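Chitin binding protein (PDB 5FTZ) is a copper-dependent AA10 lytic polysaccharide monooxygenase that probably binds chitin and cleaves its chains oxidatively. Local coordinates at residues 11-16 with 68-73. Numbering follows the deposited sequence.
Sequences QKVCQN and QAWPTT
Lys12 NZ, on the side of helix 10-15 turned from Trp70 and Pro71, is gripped by two groups. Lys12 NZ donates a hydrogen bond to Gln15 OE1 at 2.9 Å, nearly one helical turn on, and it is also hydrogen-bonded to Tyr3 OH. The ammonium sits above the carbonyl plane of Gln15, 42° out of it, so no lone pair is met squarely.

The contact with 68-73 is made by the other side of the helix and is apolar. No hydrogen bond crosses it. Trp70 CZ3, a corner of the six-membered ring, meets two neighbouring helix residues. Cys14 SG comes to 4.1 Å from Trp70 CZ3, at the ring edge. Cys14 SG lies 5.3 Å from the centroid of the Trp70 six-membered ring, 88° off its normal, a sulfur-aromatic contact. With SG anti to its own carbonyl carbon (chi1 -73°), Cys14 can reach the indole. The same sulfur forms the disulfide with Cys22.

Val13 uses one methyl for two partners. Val13 CG2 lies obliquely to the indole, 4.2 Å from Trp70 CZ3. The same Val13 CG2 is 4.4 Å from Pro71 CG.

The polar end of the indole is also satisfied: Trp70 NE1 is hydrogen-bonded to Ser61 O, and Arg10 adds a cation-pi contact to the ring.

Here the short helix with its disulfide packs on the extended segment that leads into strand 73-74. Both belong to the long, loop-rich L2 region between strands 2-6 and 80-87, characteristic of the beta-sandwich fold of AA10 LPMOs.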
loop_
_atom_site.group_PDB
_atom_site.type_symbol
_atom_site.label_atom_id
_atom_site.label_comp_id
_atom_site.label_asym_id
_atom_site.label_seq_id
_atom_site.Cartn_x
_atom_site.Cartn_y
_atom_site.Cartn_z
ATOM N N GLN A 11 -26.668 -2.964 10.996
ATOM C CA GLN A 11 -27.006 -2.757 9.601
ATOM C C GLN A 11 -27.555 -4.023 8.966
ATOM O O GLN A 11 -28.441 -3.938 8.089
ATOM C CB GLN A 11 -25.809 -2.194 8.822
ATOM C CG GLN A 11 -24.467 -2.914 8.933
ATOM C CD GLN A 11 -23.572 -2.293 9.944
ATOM O OE1 GLN A 11 -23.917 -2.224 11.115
ATOM N NE2 GLN A 11 -22.418 -1.852 9.527
ATOM N N LYS A 12 -27.051 -5.176 9.371
ATOM C CA LYS A 12 -27.536 -6.418 8.784
ATOM C C LYS A 12 -28.890 -6.814 9.334
ATOM O O LYS A 12 -29.723 -7.328 8.553
ATOM C CB LYS A 12 -26.501 -7.514 8.988
ATOM C CG LYS A 12 -26.830 -8.861 8.334
ATOM C CD LYS A 12 -27.102 -8.746 6.842
ATOM C CE LYS A 12 -27.131 -10.137 6.226
ATOM N NZ LYS A 12 -27.267 -9.987 4.763
ATOM N N VAL A 13 -29.188 -6.591 10.612
ATOM C CA VAL A 13 -30.520 -6.865 11.091
ATOM C C VAL A 13 -31.535 -5.943 10.454
ATOM O O VAL A 13 -32.685 -6.360 10.235
ATOM C CB VAL A 13 -30.702 -6.895 12.619
ATOM C CG1 VAL A 13 -29.789 -7.955 13.238
ATOM C CG2 VAL A 13 -30.534 -5.612 13.291
ATOM N N CYS A 14 -31.140 -4.744 10.078
ATOM C CA CYS A 14 -32.026 -3.857 9.301
ATOM C C CYS A 14 -32.228 -4.430 7.877
ATOM O O CYS A 14 -33.385 -4.601 7.419
ATOM C CB CYS A 14 -31.408 -2.461 9.299
ATOM S SG CYS A 14 -31.517 -1.553 10.843
ATOM N N GLN A 15 -31.208 -4.903 7.228
ATOM C CA GLN A 15 -31.356 -5.426 5.862
ATOM C C GLN A 15 -32.139 -6.743 5.842
ATOM O O GLN A 15 -32.924 -6.974 4.886
ATOM C CB GLN A 15 -30.024 -5.558 5.185
ATOM C CG GLN A 15 -30.083 -6.043 3.738
ATOM C CD GLN A 15 -30.095 -7.543 3.663
ATOM O OE1 GLN A 15 -29.626 -8.272 4.552
ATOM N NE2 GLN A 15 -30.632 -8.052 2.549
ATOM N N ASN A 16 -31.991 -7.590 6.847
ATOM C CA ASN A 16 -32.443 -8.953 6.735
ATOM C C ASN A 16 -33.898 -9.145 7.139
ATOM O O ASN A 16 -34.380 -10.268 7.093
ATOM C CB ASN A 16 -31.453 -9.929 7.361
ATOM C CG ASN A 16 -31.532 -9.991 8.810
ATOM O OD1 ASN A 16 -32.437 -9.409 9.435
ATOM N ND2 ASN A 16 -30.502 -10.677 9.422
ATOM N N GLN A 68 -38.557 -0.603 20.467
ATOM C CA GLN A 68 -38.245 -1.808 21.200
ATOM C C GLN A 68 -36.717 -1.997 21.291
ATOM O O GLN A 68 -35.945 -1.398 20.530
ATOM C CB GLN A 68 -38.890 -2.969 20.506
ATOM C CG GLN A 68 -40.442 -2.896 20.451
ATOM C CD GLN A 68 -41.038 -3.103 21.787
ATOM O OE1 GLN A 68 -41.077 -4.205 22.269
ATOM N NE2 GLN A 68 -41.425 -2.016 22.447
ATOM N N ALA A 69 -36.259 -2.831 22.199
ATOM C CA ALA A 69 -34.849 -3.165 22.246
ATOM C C ALA A 69 -34.334 -3.767 20.931
ATOM O O ALA A 69 -35.027 -4.464 20.205
ATOM C CB ALA A 69 -34.598 -4.165 23.360
ATOM N N TRP A 70 -33.094 -3.455 20.581
ATOM C CA TRP A 70 -32.465 -4.149 19.491
ATOM C C TRP A 70 -32.414 -5.622 19.783
ATOM O O TRP A 70 -32.235 -6.015 20.904
ATOM C CB TRP A 70 -31.034 -3.673 19.247
ATOM C CG TRP A 70 -30.890 -2.268 18.713
ATOM C CD1 TRP A 70 -30.569 -1.156 19.427
ATOM C CD2 TRP A 70 -31.001 -1.867 17.341
ATOM N NE1 TRP A 70 -30.510 -0.098 18.597
ATOM C CE2 TRP A 70 -30.781 -0.494 17.307
ATOM C CE3 TRP A 70 -31.264 -2.544 16.148
ATOM C CZ2 TRP A 70 -30.795 0.224 16.118
ATOM C CZ3 TRP A 70 -31.275 -1.798 14.967
ATOM C CH2 TRP A 70 -31.043 -0.470 14.969
ATOM N N PRO A 71 -32.591 -6.460 18.750
ATOM C CA PRO A 71 -32.343 -7.901 18.981
ATOM C C PRO A 71 -30.910 -8.153 19.290
ATOM O O PRO A 71 -30.024 -7.450 18.783
ATOM C CB PRO A 71 -32.717 -8.563 17.653
ATOM C CG PRO A 71 -32.654 -7.520 16.654
ATOM C CD PRO A 71 -32.885 -6.193 17.342
ATOM N N THR A 72 -30.639 -9.196 20.062
ATOM C CA THR A 72 -29.251 -9.478 20.470
ATOM C C THR A 72 -28.851 -10.913 20.138
ATOM O O THR A 72 -29.699 -11.808 20.066
ATOM C CB THR A 72 -29.026 -9.327 21.976
ATOM O OG1 THR A 72 -29.737 -10.347 22.684
ATOM C CG2 THR A 72 -29.460 -8.012 22.544
ATOM N N THR A 73 -27.551 -11.131 19.990
ATOM C CA THR A 73 -26.952 -12.429 19.864
ATOM C C THR A 73 -26.462 -12.820 21.266
ATOM O O THR A 73 -25.697 -12.091 21.907
ATOM C CB THR A 73 -25.792 -12.403 18.897
ATOM O OG1 THR A 73 -26.231 -11.996 17.591
ATOM C CG2 THR A 73 -25.101 -13.769 18.761
#